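Local coordinates for ORC1-type DNA replication protein 2 (Aeropyrum pernix, PDB 1W5T) that binds DNA and takes part in regulating DNA replication, pairing an AAA+ ATPase domain that holds nucleotide with a C-terminal winged-helix domain, at residues 22-27 / 65-70; 32-37 / 52-57; 304-309 / 363-368. One frame throughout, in Å; residues are numbered along the deposited sequence.

Overall arrangement
Following the chain from its N terminus, contact 1 opens first, in the loop ahead of helix 28-43, and closes when residues 65-70 begin helix 65-82. Contact 2 lies wholly within that span: it opens on helix 28-43 and closes on strand 51-56. The two touch, since the I54 side chain packs on L68 and A69, and together they tie the entry loop, helix 28-43, one strand of the parallel sheet and the P-loop helix together beside the nucleotide, which contact 1 borders. Contact 3 follows much later, in series with both, and closes a loop inside the winged-helix domain; its centre is about 31 Å from that of contact 1 and about 28 Å from that of contact 2.

Contact 1: 22-27 / 65-70; sequences PELRVR and KTTLAK. With MG (magnesium ion), chain E; ANP (phosphoaminophosphonic acid-adenylate ester), chain D.
L24 and L68 meet methyl to methyl at the adenine end of the nucleotide pocket, their side chains crossing at about a right angle. Along L24, CB and CG serve to carry the fork inward, CG anti to the carbonyl carbon (chi1 -73°). CD1 then meets L68 CD1 at 4.1 Å, while CD2 does double duty, lying 3.6 Å from N1 of ANP and 4.2 Å from T67 CG2. A branched apolar residue suits a place between a helix and an adenine. L68 CD1 also packs against the R27 carbonyl oxygen. The adenine's N6 donates to the backbone, to V26 O, 2.9 Å away. At the phosphates, K65 NZ, with its chain bent at chi3 and chi4, bonds both O2B and O3G of ANP, as befits the Walker A lysine, so one ammonium spans the beta and gamma phosphates. T66 OG1 binds magnesium at 2.3 Å, and T67 uses both its N and its OG1 to hold O1A, with T67 N at 2.8 Å and an N-H...O angle of 165°. Small hydroxyl side chains fit so close to phosphate and metal. R27 turns its guanidinium to E219, and R25 pairs with E229, both on helix 217-231, while K65, L68 and A69 of the P-loop helix rest on I54 of strand 51-56.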
loop_
_atom_site.group_PDB
_atom_site.type_symbol
_atom_site.label_atom_id
_atom_site.label_comp_id
_atom_site.label_asym_id
_atom_site.label_seq_id
_atom_site.Cartn_x
_atom_site.Cartn_y
_atom_site.Cartn_z
ATOM N N PRO A 22 -6.946 -0.668 -18.762
ATOM C CA PRO A 22 -6.632 0.395 -19.751
ATOM C C PRO A 22 -7.127 1.790 -19.302
ATOM O O PRO A 22 -6.663 2.781 -19.825
ATOM C CB PRO A 22 -7.392 -0.031 -21.016
ATOM C CG PRO A 22 -8.470 -0.988 -20.550
ATOM C CD PRO A 22 -7.940 -1.634 -19.264
ATOM N N GLU A 23 -8.074 1.837 -18.359
ATOM C CA GLU A 23 -8.589 3.093 -17.793
ATOM C C GLU A 23 -8.863 2.901 -16.328
ATOM O O GLU A 23 -9.115 1.781 -15.917
ATOM C CB GLU A 23 -9.896 3.505 -18.490
ATOM C CG GLU A 23 -9.653 4.449 -19.682
ATOM C CD GLU A 23 -10.864 5.309 -20.038
ATOM O OE1 GLU A 23 -11.988 4.907 -19.624
ATOM O OE2 GLU A 23 -10.699 6.372 -20.726
ATOM N N LEU A 24 -8.840 3.961 -15.535
ATOM C CA LEU A 24 -9.323 3.855 -14.147
ATOM C C LEU A 24 -10.725 4.423 -13.997
ATOM O O LEU A 24 -11.023 5.483 -14.522
ATOM C CB LEU A 24 -8.407 4.552 -13.149
ATOM C CG LEU A 24 -7.044 3.940 -12.787
ATOM C CD1 LEU A 24 -6.381 4.745 -11.663
ATOM C CD2 LEU A 24 -7.108 2.494 -12.433
ATOM N N ARG A 25 -11.580 3.746 -13.244
ATOM C CA ARG A 25 -12.944 4.245 -13.029
ATOM C C ARG A 25 -13.215 4.690 -11.586
ATOM O O ARG A 25 -14.274 5.242 -11.254
ATOM C CB ARG A 25 -13.967 3.178 -13.451
ATOM C CG ARG A 25 -13.945 2.853 -14.931
ATOM C CD ARG A 25 -15.239 2.302 -15.426
ATOM N NE ARG A 25 -15.088 1.682 -16.749
ATOM C CZ ARG A 25 -15.744 0.598 -17.152
ATOM N NH1 ARG A 25 -16.600 -0.010 -16.334
ATOM N NH2 ARG A 25 -15.541 0.133 -18.382
ATOM N N VAL A 26 -12.261 4.386 -10.737
ATOM C CA VAL A 26 -12.209 4.818 -9.376
ATOM C C VAL A 26 -10.764 5.262 -9.249
ATOM O O VAL A 26 -9.882 4.630 -9.812
ATOM C CB VAL A 26 -12.483 3.649 -8.395
ATOM C CG1 VAL A 26 -12.474 4.168 -6.942
ATOM C CG2 VAL A 26 -13.821 2.932 -8.724
ATOM N N ARG A 27 -10.532 6.358 -8.530
ATOM C CA ARG A 27 -9.209 7.010 -8.396
ATOM C C ARG A 27 -8.723 7.711 -9.709
ATOM O O ARG A 27 -7.527 8.061 -9.873
ATOM C CB ARG A 27 -8.170 6.049 -7.770
ATOM C CG ARG A 27 -8.629 5.343 -6.459
ATOM C CD ARG A 27 -9.061 6.308 -5.283
ATOM N NE ARG A 27 -9.498 5.577 -4.084
ATOM C CZ ARG A 27 -10.691 5.711 -3.486
ATOM N NH1 ARG A 27 -11.619 6.562 -3.940
ATOM N NH2 ARG A 27 -10.965 4.975 -2.419
ATOM N N LYS A 65 -2.476 1.377 -4.246
ATOM C CA LYS A 65 -1.200 2.080 -4.211
ATOM C C LYS A 65 -0.337 1.820 -5.456
ATOM O O LYS A 65 0.060 2.759 -6.186
ATOM C CB LYS A 65 -0.414 1.721 -2.945
ATOM C CG LYS A 65 -1.006 2.288 -1.676
ATOM C CD LYS A 65 -0.203 1.945 -0.428
ATOM C CE LYS A 65 -0.009 0.445 -0.178
ATOM N NZ LYS A 65 -1.181 -0.251 0.482
ATOM N N THR A 66 -0.061 0.540 -5.703
ATOM C CA THR A 66 0.764 0.142 -6.830
ATOM C C THR A 66 0.098 0.447 -8.165
ATOM O O THR A 66 0.717 1.017 -9.044
ATOM C CB THR A 66 1.155 -1.352 -6.688
ATOM O OG1 THR A 66 1.887 -1.517 -5.473
ATOM C CG2 THR A 66 2.150 -1.763 -7.749
ATOM N N THR A 67 -1.165 0.062 -8.295
ATOM C CA THR A 67 -1.962 0.319 -9.497
ATOM C C THR A 67 -2.057 1.795 -9.856
ATOM O O THR A 67 -1.888 2.142 -10.991
ATOM C CB THR A 67 -3.380 -0.261 -9.313
ATOM O OG1 THR A 67 -3.275 -1.678 -9.258
ATOM C CG2 THR A 67 -4.269 0.010 -10.580
ATOM N N LEU A 68 -2.374 2.646 -8.894
ATOM C CA LEU A 68 -2.401 4.089 -9.147
ATOM C C LEU A 68 -1.056 4.577 -9.648
ATOM O O LEU A 68 -0.995 5.379 -10.573
ATOM C CB LEU A 68 -2.744 4.872 -7.874
ATOM C CG LEU A 68 -2.886 6.403 -8.050
ATOM C CD1 LEU A 68 -3.874 6.771 -9.184
ATOM C CD2 LEU A 68 -3.258 7.092 -6.704
ATOM N N ALA A 69 0.026 4.119 -9.027
ATOM C CA ALA A 69 1.333 4.646 -9.375
ATOM C C ALA A 69 1.674 4.227 -10.806
ATOM O O ALA A 69 2.132 5.047 -11.592
ATOM C CB ALA A 69 2.407 4.160 -8.367
ATOM N N LYS A 70 1.420 2.961 -11.155
ATOM C CA LYS A 70 1.786 2.508 -12.482
ATOM C C LYS A 70 0.870 3.081 -13.511
ATOM O O LYS A 70 1.323 3.467 -14.571
ATOM C CB LYS A 70 1.792 1.007 -12.618
ATOM C CG LYS A 70 2.896 0.328 -11.926
ATOM C CD LYS A 70 2.632 -1.167 -11.976
ATOM C CE LYS A 70 3.933 -1.933 -11.867
ATOM N NZ LYS A 70 3.600 -3.324 -11.516
HETATM MG MG MG E . 1.425 -2.536 -3.492
HETATM P PG ANP D . -0.676 -3.915 -0.866
HETATM O O1G ANP D . -0.566 -5.489 -0.696
HETATM O O2G ANP D . 0.707 -3.387 -1.450
HETATM O O3G ANP D . -1.043 -3.164 0.485
HETATM P PB ANP D . -1.928 -2.178 -2.949
HETATM O O1B ANP D . -0.571 -1.736 -3.629
HETATM O O2B ANP D . -2.417 -1.029 -2.017
HETATM N N3B ANP D . -1.834 -3.665 -2.110
HETATM P PA ANP D . -2.888 -2.842 -5.578
HETATM O O1A ANP D . -2.570 -1.578 -6.505
HETATM O O2A ANP D . -1.751 -3.928 -5.778
HETATM O O3A ANP D . -3.113 -2.418 -4.036
HETATM O "O5'" ANP D . -4.365 -3.396 -5.916
HETATM C "C5'" ANP D . -5.021 -4.605 -5.499
HETATM C "C4'" ANP D . -5.812 -5.100 -6.714
HETATM O "O4'" ANP D . -6.923 -4.233 -6.979
HETATM C "C3'" ANP D . -5.000 -5.066 -8.006
HETATM O "O3'" ANP D . -5.429 -6.125 -8.814
HETATM C "C2'" ANP D . -5.386 -3.757 -8.682
HETATM O "O2'" ANP D . -5.204 -3.697 -10.097
HETATM C "C1'" ANP D . -6.851 -3.647 -8.282
HETATM N N9 ANP D . -7.225 -2.250 -8.103
HETATM C C8 ANP D . -6.946 -1.479 -6.990
HETATM N N7 ANP D . -7.424 -0.217 -7.116
HETATM C C5 ANP D . -8.063 -0.143 -8.293
HETATM C C6 ANP D . -8.820 0.831 -9.144
HETATM N N6 ANP D . -9.059 2.115 -8.750
HETATM N N1 ANP D . -9.269 0.440 -10.368
HETATM C C2 ANP D . -9.089 -0.781 -10.847
HETATM N N3 ANP D . -8.408 -1.752 -10.186
HETATM C C4 ANP D . -7.890 -1.459 -8.896
HETATM O O HOH W 1 2.649 -1.027 -2.578
HETATM O O HOH W 2 0.744 -4.062 -4.923
#

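Contact 2: 32-37 / 52-57; sequences EALARI and NMIYGS
Apolar packing carries most of this contact, and L34 is at its centre. Its two methyls divide the work: CD1 meets I54 CD1 at 3.7 Å, the two side chains crossing at a slant, while CD2 lies 3.9 Å from N52 CB, where leucine and asparagine slide past each other in opposite directions. In I54, CG1 stands anti to the carbonyl carbon (chi1 -66°), and CD1 at the end of that branch is the atom that meets the leucine. A long branched chain on the helix and a beta-branched one on the strand suit this seam, isoleucine being at home in extended backbone. Shortening L34 to an alanine is likely to take away the methyls that cover I54 CD1 and N52 CB and to open a gap between helix and strand.

Helix 28-43 thus lies over the parallel sheet of the AAA+ core, a P-loop NTPase fold, running nearly antiparallel to strand 51-56: the axes of the two short segments are 10.5 Å apart at 162°. That strand leads into the P-loop, so through I54 L34 reaches a residue of the strand that precedes it. L34 also touches T72 of helix 65-82.

The second kind of contact sets a methyl against an amide group. I37 CG2, anti to its backbone nitrogen, approaches the side-chain amide of N52, the two chains crossing at an angle; no hydrogen bond joins the segments. The strand is held on both flanks by backbone bonds, N52 and I54 to L184, and M53 to F208 and L210, while I37 and N52 both touch F208.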
loop_
_atom_site.group_PDB
_atom_site.type_symbol
_atom_site.label_atom_id
_atom_site.label_comp_id
_atom_site.label_asym_id
_atom_site.label_seq_id
_atom_site.Cartn_x
_atom_site.Cartn_y
_atom_site.Cartn_z
ATOM N N GLU A 32 -5.177 11.691 -12.505
ATOM C CA GLU A 32 -5.028 12.894 -13.335
ATOM C C GLU A 32 -4.235 13.995 -12.673
ATOM O O GLU A 32 -3.449 14.660 -13.340
ATOM C CB GLU A 32 -6.363 13.472 -13.673
ATOM C CG GLU A 32 -7.324 12.420 -14.124
ATOM C CD GLU A 32 -7.499 12.382 -15.612
ATOM O OE1 GLU A 32 -6.479 12.148 -16.319
ATOM O OE2 GLU A 32 -8.671 12.546 -16.052
ATOM N N ALA A 33 -4.449 14.163 -11.367
ATOM C CA ALA A 33 -3.809 15.206 -10.587
ATOM C C ALA A 33 -2.334 14.959 -10.508
ATOM O O ALA A 33 -1.565 15.895 -10.679
ATOM C CB ALA A 33 -4.404 15.292 -9.156
ATOM N N LEU A 34 -1.962 13.698 -10.251
ATOM C CA LEU A 34 -0.583 13.263 -10.192
ATOM C C LEU A 34 0.067 13.382 -11.550
ATOM O O LEU A 34 1.192 13.836 -11.663
ATOM C CB LEU A 34 -0.502 11.806 -9.768
ATOM C CG LEU A 34 -0.279 11.472 -8.313
ATOM C CD1 LEU A 34 -0.126 9.954 -8.232
ATOM C CD2 LEU A 34 0.939 12.155 -7.779
ATOM N N ALA A 35 -0.635 12.926 -12.579
ATOM C CA ALA A 35 -0.100 13.019 -13.934
ATOM C C ALA A 35 0.189 14.471 -14.287
ATOM O O ALA A 35 1.286 14.800 -14.697
ATOM C CB ALA A 35 -1.061 12.399 -14.916
ATOM N N ARG A 36 -0.780 15.343 -14.044
ATOM C CA ARG A 36 -0.638 16.790 -14.268
ATOM C C ARG A 36 0.535 17.475 -13.571
ATOM O O ARG A 36 1.135 18.369 -14.148
ATOM C CB ARG A 36 -1.936 17.523 -13.938
ATOM C CG ARG A 36 -2.800 17.880 -15.136
ATOM C CD ARG A 36 -2.055 18.109 -16.492
ATOM N NE ARG A 36 -2.632 17.267 -17.568
ATOM C CZ ARG A 36 -2.426 17.417 -18.884
ATOM N NH1 ARG A 36 -1.631 18.388 -19.349
ATOM N NH2 ARG A 36 -3.021 16.582 -19.747
ATOM N N ILE A 37 0.887 17.067 -12.354
ATOM C CA ILE A 37 2.030 17.708 -11.708
ATOM C C ILE A 37 3.279 17.438 -12.480
ATOM O O ILE A 37 4.061 18.364 -12.731
ATOM C CB ILE A 37 2.175 17.250 -10.278
ATOM C CG1 ILE A 37 1.090 17.922 -9.457
ATOM C CG2 ILE A 37 3.591 17.558 -9.707
ATOM C CD1 ILE A 37 0.558 17.013 -8.432
ATOM N N ASN A 52 6.857 12.962 -5.952
ATOM C CA ASN A 52 5.557 12.855 -5.273
ATOM C C ASN A 52 5.383 11.512 -4.548
ATOM O O ASN A 52 6.106 10.575 -4.787
ATOM C CB ASN A 52 4.414 13.098 -6.260
ATOM C CG ASN A 52 4.498 14.466 -6.951
ATOM O OD1 ASN A 52 4.627 15.493 -6.301
ATOM N ND2 ASN A 52 4.388 14.469 -8.277
ATOM N N MET A 53 4.428 11.415 -3.653
ATOM C CA MET A 53 4.248 10.188 -2.938
ATOM C C MET A 53 2.789 9.778 -2.882
ATOM O O MET A 53 1.902 10.627 -2.758
ATOM C CB MET A 53 4.813 10.304 -1.521
ATOM C CG MET A 53 4.584 9.052 -0.662
ATOM S SD MET A 53 5.259 9.109 1.013
ATOM C CE MET A 53 6.941 8.732 0.682
ATOM N N ILE A 54 2.574 8.466 -2.915
ATOM C CA ILE A 54 1.294 7.809 -2.657
ATOM C C ILE A 54 1.498 6.971 -1.436
ATOM O O ILE A 54 2.475 6.223 -1.378
ATOM C CB ILE A 54 0.937 6.864 -3.836
ATOM C CG1 ILE A 54 0.671 7.660 -5.132
ATOM C CG2 ILE A 54 -0.245 5.948 -3.446
ATOM C CD1 ILE A 54 0.545 6.796 -6.487
ATOM N N TYR A 55 0.613 7.092 -0.455
ATOM C CA TYR A 55 0.573 6.150 0.671
ATOM C C TYR A 55 -0.871 5.710 0.947
ATOM O O TYR A 55 -1.827 6.341 0.513
ATOM C CB TYR A 55 1.253 6.733 1.952
ATOM C CG TYR A 55 0.619 8.020 2.511
ATOM C CD1 TYR A 55 -0.201 7.992 3.653
ATOM C CD2 TYR A 55 0.844 9.263 1.893
ATOM C CE1 TYR A 55 -0.774 9.185 4.180
ATOM C CE2 TYR A 55 0.293 10.452 2.416
ATOM C CZ TYR A 55 -0.517 10.383 3.554
ATOM O OH TYR A 55 -1.054 11.529 4.025
ATOM N N GLY A 56 -1.025 4.605 1.659
ATOM C CA GLY A 56 -2.341 4.100 2.006
ATOM C C GLY A 56 -2.684 4.180 3.475
ATOM O O GLY A 56 -1.869 4.570 4.304
ATOM N N SER A 57 -3.915 3.826 3.815
ATOM C CA SER A 57 -4.296 3.782 5.218
ATOM C C SER A 57 -3.454 2.756 5.932
ATOM O O SER A 57 -2.963 1.772 5.336
ATOM C CB SER A 57 -5.766 3.516 5.383
ATOM O OG SER A 57 -6.474 4.560 4.749
#

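Contact 3: 304-309 / 363-368; sequences EALSIH and TSLGLV
Within the C-terminal winged-helix domain, this contact brings the turn that leads into helix 308-322 against the turn that ends helix 352-364 and leads to strand 368-372. L306 supplies the whole of the first side. Its fork reaches tip to tip toward two leucines: CD1 meets L365 CD1 at 3.5 Å, and CD2 comes within 4.2 Å of L367 CD1. The fork thus gives one methyl to each partner. No hydrogen bond crosses the contact; the join is purely apolar. Leucine suits position 306 because its two end methyls can cover separate neighbours, while L365 and L367 each offer a flexible apolar tip.

The backbone turns set these tips in place. G366 ends the preceding helix in a Schellman motif, its phi positive at 70°, a conformation that glycine adopts with little strain for lack of a side chain, and G366 N bonds back to T363 O at 2.9 Å. The turn leaves L365 and L367, on either side of the glycine in sequence, both with CB directed toward residues 304-309. In each of these leucines CG lies anti to the carbonyl carbon (chi1 -78° in L365), which carries the methyls forward to meet L306. On the other side S307 is the N-cap of helix 308-322, a place suited to a short hydroxyl side chain; its OG accepts a weak bond from H309 N.

Around this core, L306 also packs on H361 of helix 352-364 and L311 of helix 308-322, L367 rests on L314 of the latter, and I308 and the carbonyl of E304 face helix 392-408, where K406 binds that carbonyl.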
loop_
_atom_site.group_PDB
_atom_site.type_symbol
_atom_site.label_atom_id
_atom_site.label_comp_id
_atom_site.label_asym_id
_atom_site.label_seq_id
_atom_site.Cartn_x
_atom_site.Cartn_y
_atom_site.Cartn_z
ATOM N N GLU A 304 4.627 -8.131 16.432
ATOM C CA GLU A 304 5.932 -8.474 16.983
ATOM C C GLU A 304 6.730 -7.247 17.386
ATOM O O GLU A 304 7.562 -7.324 18.278
ATOM C CB GLU A 304 6.743 -9.270 15.948
ATOM C CG GLU A 304 6.191 -10.657 15.626
ATOM C CD GLU A 304 7.112 -11.544 14.775
ATOM O OE1 GLU A 304 7.797 -11.065 13.818
ATOM O OE2 GLU A 304 7.126 -12.761 15.058
ATOM N N ALA A 305 6.495 -6.126 16.708
ATOM C CA ALA A 305 7.127 -4.859 17.052
ATOM C C ALA A 305 6.535 -4.236 18.308
ATOM O O ALA A 305 7.100 -3.318 18.881
ATOM C CB ALA A 305 7.012 -3.875 15.900
ATOM N N LEU A 306 5.392 -4.725 18.741
ATOM C CA LEU A 306 4.714 -4.140 19.901
ATOM C C LEU A 306 5.249 -4.750 21.202
ATOM O O LEU A 306 5.528 -5.926 21.241
ATOM C CB LEU A 306 3.209 -4.421 19.783
ATOM C CG LEU A 306 2.291 -3.323 19.269
ATOM C CD1 LEU A 306 3.015 -2.361 18.253
ATOM C CD2 LEU A 306 0.922 -3.888 18.768
ATOM N N SER A 307 5.365 -3.945 22.248
ATOM C CA SER A 307 5.606 -4.406 23.608
ATOM C C SER A 307 4.467 -5.271 24.214
ATOM O O SER A 307 3.309 -5.158 23.836
ATOM C CB SER A 307 5.901 -3.201 24.496
ATOM O OG SER A 307 4.761 -2.760 25.210
ATOM N N ILE A 308 4.833 -6.149 25.134
ATOM C CA ILE A 308 3.936 -7.115 25.775
ATOM C C ILE A 308 2.682 -6.423 26.274
ATOM O O ILE A 308 1.583 -6.949 26.222
ATOM C CB ILE A 308 4.661 -7.766 26.998
ATOM C CG1 ILE A 308 5.899 -8.535 26.562
ATOM C CG2 ILE A 308 3.750 -8.686 27.762
ATOM C CD1 ILE A 308 6.805 -8.929 27.723
ATOM N N HIS A 309 2.881 -5.204 26.741
ATOM C CA HIS A 309 1.846 -4.489 27.424
ATOM C C HIS A 309 0.801 -3.926 26.499
ATOM O O HIS A 309 -0.385 -4.030 26.793
ATOM C CB HIS A 309 2.462 -3.501 28.397
ATOM C CG HIS A 309 2.798 -4.145 29.705
ATOM N ND1 HIS A 309 1.886 -4.246 30.737
ATOM C CD2 HIS A 309 3.895 -4.831 30.105
ATOM C CE1 HIS A 309 2.427 -4.923 31.735
ATOM N NE2 HIS A 309 3.646 -5.287 31.376
ATOM N N THR A 363 -4.145 2.997 18.713
ATOM C CA THR A 363 -5.078 3.753 17.911
ATOM C C THR A 363 -4.424 4.248 16.616
ATOM O O THR A 363 -4.991 4.117 15.530
ATOM C CB THR A 363 -5.655 4.938 18.730
ATOM O OG1 THR A 363 -6.654 4.428 19.619
ATOM C CG2 THR A 363 -6.423 5.895 17.829
ATOM N N SER A 364 -3.229 4.801 16.747
ATOM C CA SER A 364 -2.521 5.355 15.601
ATOM C C SER A 364 -2.087 4.276 14.627
ATOM O O SER A 364 -1.824 4.571 13.453
ATOM C CB SER A 364 -1.329 6.184 16.045
ATOM O OG SER A 364 -0.319 5.357 16.494
ATOM N N LEU A 365 -2.041 3.027 15.093
ATOM C CA LEU A 365 -1.664 1.922 14.212
ATOM C C LEU A 365 -2.902 1.421 13.500
ATOM O O LEU A 365 -2.823 0.467 12.726
ATOM C CB LEU A 365 -0.981 0.760 14.948
ATOM C CG LEU A 365 0.498 0.847 15.372
ATOM C CD1 LEU A 365 0.848 -0.252 16.399
ATOM C CD2 LEU A 365 1.484 0.796 14.190
ATOM N N GLY A 366 -4.032 2.067 13.790
ATOM C CA GLY A 366 -5.313 1.705 13.224
ATOM C C GLY A 366 -5.890 0.401 13.720
ATOM O O GLY A 366 -6.837 -0.118 13.134
ATOM N N LEU A 367 -5.316 -0.146 14.778
ATOM C CA LEU A 367 -5.758 -1.443 15.298
ATOM C C LEU A 367 -7.040 -1.312 16.115
ATOM O O LEU A 367 -7.824 -2.247 16.200
ATOM C CB LEU A 367 -4.677 -2.109 16.156
ATOM C CG LEU A 367 -3.477 -2.640 15.388
ATOM C CD1 LEU A 367 -2.362 -3.053 16.340
ATOM C CD2 LEU A 367 -3.920 -3.798 14.482
ATOM N N VAL A 368 -7.224 -0.145 16.729
ATOM C CA VAL A 368 -8.353 0.086 17.598
ATOM C C VAL A 368 -8.931 1.454 17.293
ATOM O O VAL A 368 -8.186 2.403 17.064
ATOM C CB VAL A 368 -7.988 -0.117 19.132
ATOM C CG1 VAL A 368 -6.874 -1.105 19.328
ATOM C CG2 VAL A 368 -7.655 1.168 19.850
#